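Long-range contacts in 231aa long hypothetical protein-L-isoaspartate O-methyltransferase (Sulfolobus tokodaii, PDB 1VBF), which probably catalyses the S-adenosyl-L-methionine-dependent methyl esterification of L-isoaspartyl residues, a step in the repair or degradation of damaged proteins: residues 51-56 with 82-87; 66-71 with 135-140; 74-79 with 139-144; 94-99 with 117-122. All coordinates share one frame; numbering follows the deposited sequence.

Overall arrangement
All four contacts belong to one Rossmann-like methyltransferase domain. Contact 3 pairs the two central strands of its sheet, with its centre about 4 Å from the centre of the chain. Contact 4 pairs the next two strands outward, 118-122 being outermost within the chain, and its centre lies about 11 Å from that of contact 3; E76 and T79 of contact 3 meet S97 of contact 4. Contact 2 sets the earlier part of strand 135-140 against the loop 66-71, its centre about 12 Å from that of contact 3. Contact 1, about 10 Å from contact 3 between centres, packs helix 83-91 over the sheet near the glycine-rich turn, where relatives bind S-adenosylmethionine.

Contact 1: residues 51-56 with 82-87; sequences INTTAL and GYYTAL
G82 occupies the N-cap position of helix 83-91, with a positive phi of 81° that would press a CB against the preceding carbonyl oxygen, so glycine suits this bend. Y83 follows, its CG anti to the backbone N. Its side chain crosses L56 at about a right angle, Y83 CE2 lying 4.0 Å from L56 CD2, and F20 of helix 14-22 and R25 border the same two side chains. Y84 carries most of the contact. With CG beside the backbone N, its ring is directed at the bend between strand 51-53 and helix 56-65, and its hydroxyl donates to the carbonyl of T54 (Y84 OH to T54 O, 3.0 Å). The donor stands well above the carbonyl plane, 64° out of it. The same OH sits 3.5 Å from L56 CA, while T53 CG2 approaches Y84 CE1 at 4.4 Å. Y83 CD2 lies over the centre of one face of the Y84 ring, 3.8 Å above its plane, and W141 stacks on the opposite face. A phenylalanine in place of Y84 would lose the hydroxyl and probably leave the T54 carbonyl less well held. Farther along, L87 turns to I60 and L63 of helix 56-65. The chemistry is thus chiefly that of buried aromatic packing, with one phenol-to-carbonyl bond fixing the bend before helix 56-65 against the start of helix 83-91.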
loop_
_atom_site.group_PDB
_atom_site.type_symbol
_atom_site.label_atom_id
_atom_site.label_comp_id
_atom_site.label_asym_id
_atom_site.label_seq_id
_atom_site.Cartn_x
_atom_site.Cartn_y
_atom_site.Cartn_z
ATOM N N ILE B 51 -11.595 23.985 -2.411
ATOM C CA ILE B 51 -12.428 24.410 -1.280
ATOM C C ILE B 51 -13.912 24.049 -1.332
ATOM O O ILE B 51 -14.612 24.384 -2.284
ATOM C CB ILE B 51 -12.321 25.915 -1.098
ATOM C CG1 ILE B 51 -10.855 26.326 -1.118
ATOM C CG2 ILE B 51 -12.944 26.314 0.205
ATOM C CD1 ILE B 51 -10.657 27.802 -1.144
ATOM N N ASN B 52 -14.389 23.393 -0.277
ATOM C CA ASN B 52 -15.782 22.966 -0.180
ATOM C C ASN B 52 -16.521 23.547 1.009
ATOM O O ASN B 52 -15.930 24.131 1.922
ATOM C CB ASN B 52 -15.874 21.449 -0.050
ATOM C CG ASN B 52 -15.269 20.715 -1.226
ATOM O OD1 ASN B 52 -15.546 21.023 -2.388
ATOM N ND2 ASN B 52 -14.445 19.719 -0.928
ATOM N N THR B 53 -17.830 23.358 0.998
ATOM C CA THR B 53 -18.667 23.815 2.090
ATOM C C THR B 53 -18.970 22.560 2.864
ATOM O O THR B 53 -19.410 21.585 2.272
ATOM C CB THR B 53 -20.021 24.339 1.605
ATOM O OG1 THR B 53 -19.847 25.060 0.384
ATOM C CG2 THR B 53 -20.625 25.251 2.647
ATOM N N THR B 54 -18.748 22.573 4.172
ATOM C CA THR B 54 -19.053 21.397 4.974
ATOM C C THR B 54 -20.477 20.898 4.676
ATOM O O THR B 54 -21.383 21.684 4.335
ATOM C CB THR B 54 -18.979 21.694 6.469
ATOM O OG1 THR B 54 -17.654 22.088 6.828
ATOM C CG2 THR B 54 -19.330 20.480 7.247
ATOM N N ALA B 55 -20.662 19.588 4.796
ATOM C CA ALA B 55 -21.955 18.973 4.578
ATOM C C ALA B 55 -22.924 19.543 5.603
ATOM O O ALA B 55 -22.572 19.723 6.784
ATOM C CB ALA B 55 -21.846 17.492 4.749
ATOM N N LEU B 56 -24.147 19.811 5.152
ATOM C CA LEU B 56 -25.163 20.378 6.015
ATOM C C LEU B 56 -25.390 19.545 7.257
ATOM O O LEU B 56 -25.518 20.089 8.366
ATOM C CB LEU B 56 -26.491 20.520 5.281
ATOM C CG LEU B 56 -27.315 21.808 5.478
ATOM C CD1 LEU B 56 -28.791 21.501 5.240
ATOM C CD2 LEU B 56 -27.145 22.362 6.867
ATOM N N GLY B 82 -20.553 31.950 4.094
ATOM C CA GLY B 82 -21.346 32.696 5.060
ATOM C C GLY B 82 -22.595 32.093 5.662
ATOM O O GLY B 82 -23.144 32.668 6.605
ATOM N N TYR B 83 -23.053 30.949 5.148
ATOM C CA TYR B 83 -24.255 30.300 5.679
ATOM C C TYR B 83 -24.213 29.916 7.175
ATOM O O TYR B 83 -25.165 30.186 7.930
ATOM C CB TYR B 83 -24.584 29.060 4.866
ATOM C CG TYR B 83 -25.698 28.262 5.478
ATOM C CD1 TYR B 83 -27.005 28.737 5.465
ATOM C CD2 TYR B 83 -25.442 27.073 6.138
ATOM C CE1 TYR B 83 -28.061 28.036 6.109
ATOM C CE2 TYR B 83 -26.484 26.355 6.799
ATOM C CZ TYR B 83 -27.790 26.841 6.778
ATOM O OH TYR B 83 -28.810 26.137 7.400
ATOM N N TYR B 84 -23.138 29.274 7.616
ATOM C CA TYR B 84 -23.090 28.917 9.025
ATOM C C TYR B 84 -22.867 30.184 9.852
ATOM O O TYR B 84 -23.228 30.244 11.039
ATOM C CB TYR B 84 -21.988 27.878 9.315
ATOM C CG TYR B 84 -22.208 26.550 8.628
ATOM C CD1 TYR B 84 -21.416 26.168 7.560
ATOM C CD2 TYR B 84 -23.251 25.704 9.008
ATOM C CE1 TYR B 84 -21.644 25.004 6.881
ATOM C CE2 TYR B 84 -23.492 24.514 8.326
ATOM C CZ TYR B 84 -22.680 24.177 7.264
ATOM O OH TYR B 84 -22.896 23.006 6.585
ATOM N N THR B 85 -22.282 31.197 9.209
ATOM C CA THR B 85 -22.023 32.452 9.881
ATOM C C THR B 85 -23.399 33.038 10.186
ATOM O O THR B 85 -23.686 33.375 11.334
ATOM C CB THR B 85 -21.206 33.412 8.997
ATOM O OG1 THR B 85 -20.209 32.672 8.286
ATOM C CG2 THR B 85 -20.507 34.468 9.860
ATOM N N ALA B 86 -24.256 33.134 9.170
ATOM C CA ALA B 86 -25.620 33.631 9.370
ATOM C C ALA B 86 -26.360 32.923 10.538
ATOM O O ALA B 86 -26.893 33.598 11.416
ATOM C CB ALA B 86 -26.430 33.487 8.084
ATOM N N LEU B 87 -26.399 31.585 10.554
ATOM C CA LEU B 87 -27.072 30.845 11.626
ATOM C C LEU B 87 -26.565 31.201 13.023
ATOM O O LEU B 87 -27.343 31.220 13.981
ATOM C CB LEU B 87 -26.926 29.336 11.428
ATOM C CG LEU B 87 -27.470 28.678 10.146
ATOM C CD1 LEU B 87 -27.190 27.185 10.214
ATOM C CD2 LEU B 87 -28.975 28.934 9.979
#

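Contact 2: residues 66-71 with 135-140; sequences LDLHKG and YDRVVV
R137 reaches from its strand to the chain leaving helix 56-65, where its NH1 has two acceptors. It forms a salt bridge and hydrogen bond with the D67 carboxylate (R137 NH1 to D67 OD2, 3.0 Å), nearly straight at 168°, and a second bond to the L66 carbonyl (R137 NH1 to L66 O, 2.7 Å) with an angle of 151°; the places of NH1 and L66 O are both uncertain. Carboxylate and guanidinium cross obliquely, their planes 31° apart. Beneath this polar end the apolar stem of R137 runs past L66 and L68 in the opposite sense: L66 CD2 lies beside R137 CG at 3.8 Å, and L68 CD2 comes to 4.1 Å from the same R137 CG.

What turns the guanidinium is a bend of the arginine chain at chi2 and chi3, together with a bond from R137 NE to D136 O at 3.0 Å, the acceptor lying in the guanidinium plane. On the loop side, D67 leaves the helical conformation with positive phi, its CG anti to the backbone N. H69 NE2 lies 4.4 Å from R137 NH2, a neighbour that would probably disfavour a charged imidazole. The carboxylate of D136 is directed elsewhere, to K73 N and K156 NZ. A positive group at the C-terminal end of helix 56-65 is also likely to be favoured by the helix dipole.

The contact thus ties the loop between helix 56-65 and strand 73-77 to strand 135-140, the sheet neighbour of 73-77, while strand 159-165 flanks 135-140 on its other side, I160 touching R137.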
loop_
_atom_site.group_PDB
_atom_site.type_symbol
_atom_site.label_atom_id
_atom_site.label_comp_id
_atom_site.label_asym_id
_atom_site.label_seq_id
_atom_site.Cartn_x
_atom_site.Cartn_y
_atom_site.Cartn_z
ATOM N N LEU B 66 -22.053 23.060 19.659
ATOM C CA LEU B 66 -21.354 24.272 20.099
ATOM C C LEU B 66 -22.027 24.950 21.284
ATOM O O LEU B 66 -21.426 25.816 21.945
ATOM C CB LEU B 66 -21.263 25.275 18.949
ATOM C CG LEU B 66 -19.914 25.894 18.526
ATOM C CD1 LEU B 66 -20.223 27.123 17.703
ATOM C CD2 LEU B 66 -19.035 26.280 19.707
ATOM N N ASP B 67 -23.282 24.569 21.534
ATOM C CA ASP B 67 -24.063 25.119 22.635
ATOM C C ASP B 67 -24.145 26.636 22.491
ATOM O O ASP B 67 -23.606 27.399 23.285
ATOM C CB ASP B 67 -23.433 24.699 23.974
ATOM C CG ASP B 67 -24.231 25.183 25.199
ATOM O OD1 ASP B 67 -25.485 25.069 25.213
ATOM O OD2 ASP B 67 -23.591 25.665 26.169
ATOM N N LEU B 68 -24.843 27.068 21.454
ATOM C CA LEU B 68 -25.001 28.475 21.183
ATOM C C LEU B 68 -26.240 29.079 21.844
ATOM O O LEU B 68 -27.323 28.499 21.789
ATOM C CB LEU B 68 -25.084 28.671 19.680
ATOM C CG LEU B 68 -23.839 28.323 18.864
ATOM C CD1 LEU B 68 -24.175 28.326 17.361
ATOM C CD2 LEU B 68 -22.729 29.319 19.205
ATOM N N HIS B 69 -26.079 30.236 22.485
ATOM C CA HIS B 69 -27.208 30.936 23.097
ATOM C C HIS B 69 -27.041 32.468 23.112
ATOM O O HIS B 69 -25.993 32.992 22.733
ATOM C CB HIS B 69 -27.525 30.382 24.507
ATOM C CG HIS B 69 -26.356 30.340 25.443
ATOM N ND1 HIS B 69 -25.794 31.471 25.987
ATOM C CD2 HIS B 69 -25.661 29.290 25.953
ATOM C CE1 HIS B 69 -24.798 31.129 26.796
ATOM N NE2 HIS B 69 -24.700 29.812 26.792
ATOM N N LYS B 70 -28.097 33.177 23.512
ATOM C CA LYS B 70 -28.116 34.644 23.578
ATOM C C LYS B 70 -26.875 35.244 24.198
ATOM O O LYS B 70 -26.296 34.686 25.120
ATOM C CB LYS B 70 -29.283 35.151 24.432
ATOM C CG LYS B 70 -30.666 34.596 24.138
ATOM C CD LYS B 70 -31.642 34.999 25.258
ATOM C CE LYS B 70 -33.031 34.379 25.068
ATOM N NZ LYS B 70 -33.955 34.708 26.204
ATOM N N GLY B 71 -26.499 36.410 23.695
ATOM C CA GLY B 71 -25.372 37.132 24.240
ATOM C C GLY B 71 -23.979 36.550 24.268
ATOM O O GLY B 71 -23.189 36.929 25.121
ATOM N N TYR B 135 -13.662 35.073 23.676
ATOM C CA TYR B 135 -14.759 34.464 22.925
ATOM C C TYR B 135 -15.429 33.410 23.787
ATOM O O TYR B 135 -14.807 32.829 24.682
ATOM C CB TYR B 135 -14.279 33.799 21.634
ATOM C CG TYR B 135 -13.699 34.749 20.628
ATOM C CD1 TYR B 135 -12.326 34.845 20.440
ATOM C CD2 TYR B 135 -14.517 35.608 19.912
ATOM C CE1 TYR B 135 -11.787 35.777 19.567
ATOM C CE2 TYR B 135 -13.983 36.547 19.038
ATOM C CZ TYR B 135 -12.622 36.623 18.865
ATOM O OH TYR B 135 -12.128 37.515 17.949
ATOM N N ASP B 136 -16.708 33.173 23.526
ATOM C CA ASP B 136 -17.456 32.165 24.267
ATOM C C ASP B 136 -17.340 30.832 23.552
ATOM O O ASP B 136 -17.258 29.786 24.182
ATOM C CB ASP B 136 -18.936 32.560 24.365
ATOM C CG ASP B 136 -19.168 33.721 25.323
ATOM O OD1 ASP B 136 -19.250 33.457 26.550
ATOM O OD2 ASP B 136 -19.251 34.887 24.842
ATOM N N ARG B 137 -17.302 30.889 22.228
ATOM C CA ARG B 137 -17.245 29.700 21.409
ATOM C C ARG B 137 -16.363 29.942 20.194
ATOM O O ARG B 137 -16.167 31.090 19.771
ATOM C CB ARG B 137 -18.655 29.363 20.907
ATOM C CG ARG B 137 -19.746 29.301 21.958
ATOM C CD ARG B 137 -19.717 27.999 22.708
ATOM N NE ARG B 137 -19.766 28.207 24.146
ATOM C CZ ARG B 137 -20.725 27.732 24.920
ATOM N NH1 ARG B 137 -21.692 27.033 24.361
ATOM N NH2 ARG B 137 -20.708 27.941 26.231
ATOM N N VAL B 138 -15.860 28.845 19.625
ATOM C CA VAL B 138 -15.054 28.882 18.419
ATOM C C VAL B 138 -15.357 27.647 17.567
ATOM O O VAL B 138 -15.416 26.530 18.079
ATOM C CB VAL B 138 -13.561 28.879 18.727
ATOM C CG1 VAL B 138 -12.801 28.846 17.427
ATOM C CG2 VAL B 138 -13.185 30.089 19.545
ATOM N N VAL B 139 -15.568 27.845 16.270
ATOM C CA VAL B 139 -15.831 26.740 15.353
ATOM C C VAL B 139 -14.807 26.848 14.251
ATOM O O VAL B 139 -14.576 27.941 13.742
ATOM C CB VAL B 139 -17.159 26.873 14.633
ATOM C CG1 VAL B 139 -17.694 25.488 14.254
ATOM C CG2 VAL B 139 -18.100 27.657 15.460
ATOM N N VAL B 140 -14.205 25.735 13.850
ATOM C CA VAL B 140 -13.220 25.785 12.769
ATOM C C VAL B 140 -13.763 24.877 11.689
ATOM O O VAL B 140 -14.214 23.806 12.008
ATOM C CB VAL B 140 -11.841 25.303 13.281
ATOM C CG1 VAL B 140 -10.738 25.686 12.288
ATOM C CG2 VAL B 140 -11.577 25.914 14.651
#

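Contact 3: residues 74-79 with 139-144; sequences VLEIGT and VVWATA
Strands 73-77 and 135-140 run parallel at the centre of the Rossmann-like methyltransferase sheet, and this contact spans their C-terminal ends. Backbone donors and acceptors alternate across the pair. V139 N gives its hydrogen to L75 O at 3.1 Å, in the plane of that carbonyl; I77 N returns one to V139 O at 2.8 Å, nearly along the C=O axis; W141 N then bonds I77 O at 3.1 Å, which carries the pairing just past the strand ends. On one face of the sheet I77 and V140 lie side by side, I77 CB 3.8 Å from V140 CG1.

On the other face stand E76 and V139. E76 has CG anti to the backbone N (chi1 172°) and an extended chain, which delivers its carboxylate to three hydrogen-bond partners. OE1 is shared by the hydroxyls of S97, on the adjoining strand 94-99, and T85, on helix 83-91. OE2 takes a weak bond from the indole (W141 NE1 to E76 OE2, 3.3 Å), the carboxylate plane turned 73° from the ring. Burial would tend to raise the pKa of E76, while the bonds donated by these neutral partners would probably counteract this. An alanine at E76 would remove this shared acceptor and would probably disturb the placing of S97, T85 and the indole together.

G78, at backbone angles that call for glycine, opens the glycine-rich turn known from S-adenosylmethionine-binding methyltransferases. V139 CG1 covers one face of the indole, off-centre at 3.7 Å above the plane of W141, while E76 CG sits at the ring edge, 3.8 Å from W141 NE1.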
loop_
_atom_site.group_PDB
_atom_site.type_symbol
_atom_site.label_atom_id
_atom_site.label_comp_id
_atom_site.label_asym_id
_atom_site.label_seq_id
_atom_site.Cartn_x
_atom_site.Cartn_y
_atom_site.Cartn_z
ATOM N N VAL B 74 -18.882 34.826 19.443
ATOM C CA VAL B 74 -18.384 33.628 18.782
ATOM C C VAL B 74 -17.343 33.895 17.717
ATOM O O VAL B 74 -17.544 34.739 16.847
ATOM C CB VAL B 74 -19.560 32.861 18.122
ATOM C CG1 VAL B 74 -19.048 31.667 17.315
ATOM C CG2 VAL B 74 -20.558 32.449 19.198
ATOM N N LEU B 75 -16.230 33.173 17.787
ATOM C CA LEU B 75 -15.180 33.300 16.784
ATOM C C LEU B 75 -15.346 32.119 15.823
ATOM O O LEU B 75 -15.426 30.973 16.272
ATOM C CB LEU B 75 -13.796 33.243 17.438
ATOM C CG LEU B 75 -12.634 33.128 16.443
ATOM C CD1 LEU B 75 -12.463 34.439 15.711
ATOM C CD2 LEU B 75 -11.349 32.758 17.159
ATOM N N GLU B 76 -15.410 32.394 14.522
ATOM C CA GLU B 76 -15.558 31.358 13.498
ATOM C C GLU B 76 -14.380 31.365 12.520
ATOM O O GLU B 76 -14.200 32.347 11.795
ATOM C CB GLU B 76 -16.836 31.581 12.679
ATOM C CG GLU B 76 -16.949 30.657 11.475
ATOM C CD GLU B 76 -18.065 31.031 10.519
ATOM O OE1 GLU B 76 -17.959 32.085 9.864
ATOM O OE2 GLU B 76 -19.051 30.269 10.410
ATOM N N ILE B 77 -13.605 30.274 12.473
ATOM C CA ILE B 77 -12.462 30.197 11.561
ATOM C C ILE B 77 -12.822 29.525 10.228
ATOM O O ILE B 77 -12.916 28.303 10.152
ATOM C CB ILE B 77 -11.284 29.406 12.165
ATOM C CG1 ILE B 77 -10.975 29.865 13.600
ATOM C CG2 ILE B 77 -10.069 29.561 11.268
ATOM C CD1 ILE B 77 -10.623 31.324 13.775
ATOM N N GLY B 78 -13.019 30.327 9.186
ATOM C CA GLY B 78 -13.351 29.798 7.878
ATOM C C GLY B 78 -14.720 30.229 7.372
ATOM O O GLY B 78 -15.592 29.400 7.114
ATOM N N THR B 79 -14.913 31.526 7.192
ATOM C CA THR B 79 -16.194 32.067 6.743
ATOM C C THR B 79 -16.826 31.325 5.573
ATOM O O THR B 79 -18.005 30.977 5.617
ATOM C CB THR B 79 -16.061 33.571 6.372
ATOM O OG1 THR B 79 -15.505 34.275 7.488
ATOM C CG2 THR B 79 -17.421 34.177 6.039
ATOM N N VAL B 139 -15.568 27.845 16.270
ATOM C CA VAL B 139 -15.831 26.740 15.353
ATOM C C VAL B 139 -14.807 26.848 14.251
ATOM O O VAL B 139 -14.576 27.941 13.742
ATOM C CB VAL B 139 -17.159 26.873 14.633
ATOM C CG1 VAL B 139 -17.694 25.488 14.254
ATOM C CG2 VAL B 139 -18.100 27.657 15.460
ATOM N N VAL B 140 -14.205 25.735 13.850
ATOM C CA VAL B 140 -13.220 25.785 12.769
ATOM C C VAL B 140 -13.763 24.877 11.689
ATOM O O VAL B 140 -14.214 23.806 12.008
ATOM C CB VAL B 140 -11.841 25.303 13.281
ATOM C CG1 VAL B 140 -10.738 25.686 12.288
ATOM C CG2 VAL B 140 -11.577 25.914 14.651
ATOM N N TRP B 141 -13.737 25.297 10.430
ATOM C CA TRP B 141 -14.284 24.484 9.350
ATOM C C TRP B 141 -13.228 23.868 8.460
ATOM O O TRP B 141 -13.409 23.722 7.249
ATOM C CB TRP B 141 -15.252 25.298 8.478
ATOM C CG TRP B 141 -16.460 25.818 9.212
ATOM C CD1 TRP B 141 -16.663 27.093 9.632
ATOM C CD2 TRP B 141 -17.590 25.056 9.690
ATOM N NE1 TRP B 141 -17.829 27.184 10.347
ATOM C CE2 TRP B 141 -18.421 25.959 10.401
ATOM C CE3 TRP B 141 -17.973 23.710 9.592
ATOM C CZ2 TRP B 141 -19.623 25.557 11.014
ATOM C CZ3 TRP B 141 -19.182 23.310 10.213
ATOM C CH2 TRP B 141 -19.982 24.236 10.911
ATOM N N ALA B 142 -12.104 23.533 9.062
ATOM C CA ALA B 142 -11.017 22.889 8.335
ATOM C C ALA B 142 -10.114 22.202 9.361
ATOM O O ALA B 142 -9.996 22.640 10.509
ATOM C CB ALA B 142 -10.251 23.903 7.505
ATOM N N THR B 143 -9.497 21.106 8.955
ATOM C CA THR B 143 -8.655 20.355 9.871
ATOM C C THR B 143 -7.296 21.028 10.130
ATOM O O THR B 143 -6.744 21.724 9.263
ATOM C CB THR B 143 -8.477 18.878 9.352
ATOM O OG1 THR B 143 -7.713 18.139 10.295
ATOM C CG2 THR B 143 -7.761 18.828 8.004
ATOM N N ALA B 144 -6.783 20.831 11.343
ATOM C CA ALA B 144 -5.487 21.382 11.749
ATOM C C ALA B 144 -4.506 20.274 12.174
ATOM O O ALA B 144 -4.913 19.165 12.523
ATOM C CB ALA B 144 -5.675 22.361 12.884
#

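Contact 4: residues 94-99 with 117-122; sequences KVVSVE and NIKLIL
No aromatic ring enters this contact; its flat side-chain groups are the carboxamide of N117 at one end and the carboxylate of E99 at the other, and both have their polar partners beyond the strand pair. N117 ND2 donates to the carbonyls of D93 and A89, while E99 OE1 accepts from N101 N and OE2 from G80 N in the glycine-rich turn.

Between these ends the strands run parallel, their axes 14° apart, and five backbone bonds join them. V95 N donates to N117 O at 2.8 Å, and V95 O accepts from K119 N at 2.7 Å. S97 N bonds K119 O at 2.8 Å, almost straight at 177°, and I121 N reaches S97 O at 2.9 Å from 26° above the carbonyl plane. E99 N closes the series on I121 O at 2.9 Å.

V96, V98, K119 and I121 share one face. There V98 and I121 cross obliquely with V98 CG1 3.9 Å from I121 CG2, and I121 CD1 reaches back to V96 CG1 at 4.2 Å; Y129 packs against V96, K119 and I121. V95, S97, E99, I118, L120 and L122 line the other face, under helices 83-91 and 102-109. S97 OG, anti to its backbone N, also bonds T79 OG1.

Strand 94-99, helix 102-109 and strand 118-122 form a beta-alpha-beta unit of the Rossmann-like fold. E99 stands at the C-terminal end of strand 94-99, where relatives of this fold commonly hold the ribose of S-adenosylmethionine with an acidic residue.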
loop_
_atom_site.group_PDB
_atom_site.type_symbol
_atom_site.label_atom_id
_atom_site.label_comp_id
_atom_site.label_asym_id
_atom_site.label_seq_id
_atom_site.Cartn_x
_atom_site.Cartn_y
_atom_site.Cartn_z
ATOM N N LYS B 94 -22.612 38.770 19.219
ATOM C CA LYS B 94 -21.651 39.130 18.177
ATOM C C LYS B 94 -20.857 37.962 17.598
ATOM O O LYS B 94 -20.561 36.992 18.290
ATOM C CB LYS B 94 -20.682 40.188 18.703
ATOM C CG LYS B 94 -21.240 41.584 18.570
ATOM C CD LYS B 94 -20.673 42.491 19.627
ATOM C CE LYS B 94 -21.709 43.537 20.046
ATOM N NZ LYS B 94 -21.373 44.124 21.384
ATOM N N VAL B 95 -20.499 38.081 16.323
ATOM C CA VAL B 95 -19.747 37.043 15.631
ATOM C C VAL B 95 -18.547 37.601 14.872
ATOM O O VAL B 95 -18.714 38.441 13.988
ATOM C CB VAL B 95 -20.642 36.307 14.604
ATOM C CG1 VAL B 95 -19.855 35.296 13.838
ATOM C CG2 VAL B 95 -21.764 35.622 15.302
ATOM N N VAL B 96 -17.341 37.146 15.216
ATOM C CA VAL B 96 -16.137 37.555 14.493
ATOM C C VAL B 96 -15.789 36.353 13.597
ATOM O O VAL B 96 -15.607 35.248 14.091
ATOM C CB VAL B 96 -14.966 37.832 15.449
ATOM C CG1 VAL B 96 -13.691 38.006 14.654
ATOM C CG2 VAL B 96 -15.244 39.090 16.284
ATOM N N SER B 97 -15.698 36.560 12.290
ATOM C CA SER B 97 -15.415 35.463 11.380
ATOM C C SER B 97 -14.252 35.724 10.416
ATOM O O SER B 97 -14.260 36.702 9.673
ATOM C CB SER B 97 -16.663 35.141 10.577
ATOM O OG SER B 97 -16.417 34.135 9.613
ATOM N N VAL B 98 -13.286 34.806 10.395
ATOM C CA VAL B 98 -12.097 34.935 9.567
ATOM C C VAL B 98 -12.063 34.058 8.307
ATOM O O VAL B 98 -12.442 32.900 8.355
ATOM C CB VAL B 98 -10.855 34.580 10.409
ATOM C CG1 VAL B 98 -9.587 34.894 9.633
ATOM C CG2 VAL B 98 -10.925 35.297 11.755
ATOM N N GLU B 99 -11.586 34.609 7.193
ATOM C CA GLU B 99 -11.455 33.873 5.943
ATOM C C GLU B 99 -10.066 34.177 5.353
ATOM O O GLU B 99 -9.683 35.336 5.251
ATOM C CB GLU B 99 -12.540 34.284 4.960
ATOM C CG GLU B 99 -12.297 33.723 3.570
ATOM C CD GLU B 99 -12.272 32.202 3.556
ATOM O OE1 GLU B 99 -11.359 31.618 2.930
ATOM O OE2 GLU B 99 -13.172 31.592 4.173
ATOM N N ASN B 117 -24.223 42.176 13.198
ATOM C CA ASN B 117 -23.450 41.645 14.313
ATOM C C ASN B 117 -22.387 40.639 13.898
ATOM O O ASN B 117 -21.989 39.780 14.695
ATOM C CB ASN B 117 -24.378 41.027 15.370
ATOM C CG ASN B 117 -25.069 39.762 14.894
ATOM O OD1 ASN B 117 -25.289 39.564 13.695
ATOM N ND2 ASN B 117 -25.432 38.906 15.837
ATOM N N ILE B 118 -21.906 40.781 12.664
ATOM C CA ILE B 118 -20.877 39.902 12.112
ATOM C C ILE B 118 -19.653 40.682 11.592
ATOM O O ILE B 118 -19.739 41.386 10.589
ATOM C CB ILE B 118 -21.419 39.080 10.921
ATOM C CG1 ILE B 118 -22.663 38.297 11.314
ATOM C CG2 ILE B 118 -20.346 38.145 10.400
ATOM C CD1 ILE B 118 -23.301 37.602 10.100
ATOM N N LYS B 119 -18.520 40.554 12.273
ATOM C CA LYS B 119 -17.288 41.195 11.828
ATOM C C LYS B 119 -16.524 40.203 10.921
ATOM O O LYS B 119 -16.094 39.137 11.380
ATOM C CB LYS B 119 -16.419 41.564 13.026
ATOM C CG LYS B 119 -15.122 42.261 12.648
ATOM C CD LYS B 119 -14.334 42.617 13.889
ATOM C CE LYS B 119 -13.158 43.502 13.533
ATOM N NZ LYS B 119 -13.577 44.690 12.726
ATOM N N LEU B 120 -16.364 40.567 9.649
ATOM C CA LEU B 120 -15.681 39.747 8.666
ATOM C C LEU B 120 -14.206 40.125 8.409
ATOM O O LEU B 120 -13.910 41.137 7.779
ATOM C CB LEU B 120 -16.445 39.810 7.346
ATOM C CG LEU B 120 -17.909 39.366 7.391
ATOM C CD1 LEU B 120 -18.617 39.819 6.123
ATOM C CD2 LEU B 120 -17.996 37.839 7.562
ATOM N N ILE B 121 -13.293 39.266 8.853
ATOM C CA ILE B 121 -11.854 39.458 8.693
ATOM C C ILE B 121 -11.253 38.642 7.543
ATOM O O ILE B 121 -11.607 37.478 7.362
ATOM C CB ILE B 121 -11.117 39.041 9.988
ATOM C CG1 ILE B 121 -11.313 40.108 11.063
ATOM C CG2 ILE B 121 -9.636 38.817 9.722
ATOM C CD1 ILE B 121 -12.734 40.440 11.356
ATOM N N LEU B 122 -10.341 39.261 6.783
ATOM C CA LEU B 122 -9.635 38.592 5.685
ATOM C C LEU B 122 -8.231 38.347 6.244
ATOM O O LEU B 122 -7.449 39.268 6.317
ATOM C CB LEU B 122 -9.518 39.505 4.478
ATOM C CG LEU B 122 -9.238 38.842 3.119
ATOM C CD1 LEU B 122 -8.397 39.799 2.303
ATOM C CD2 LEU B 122 -8.534 37.475 3.252
#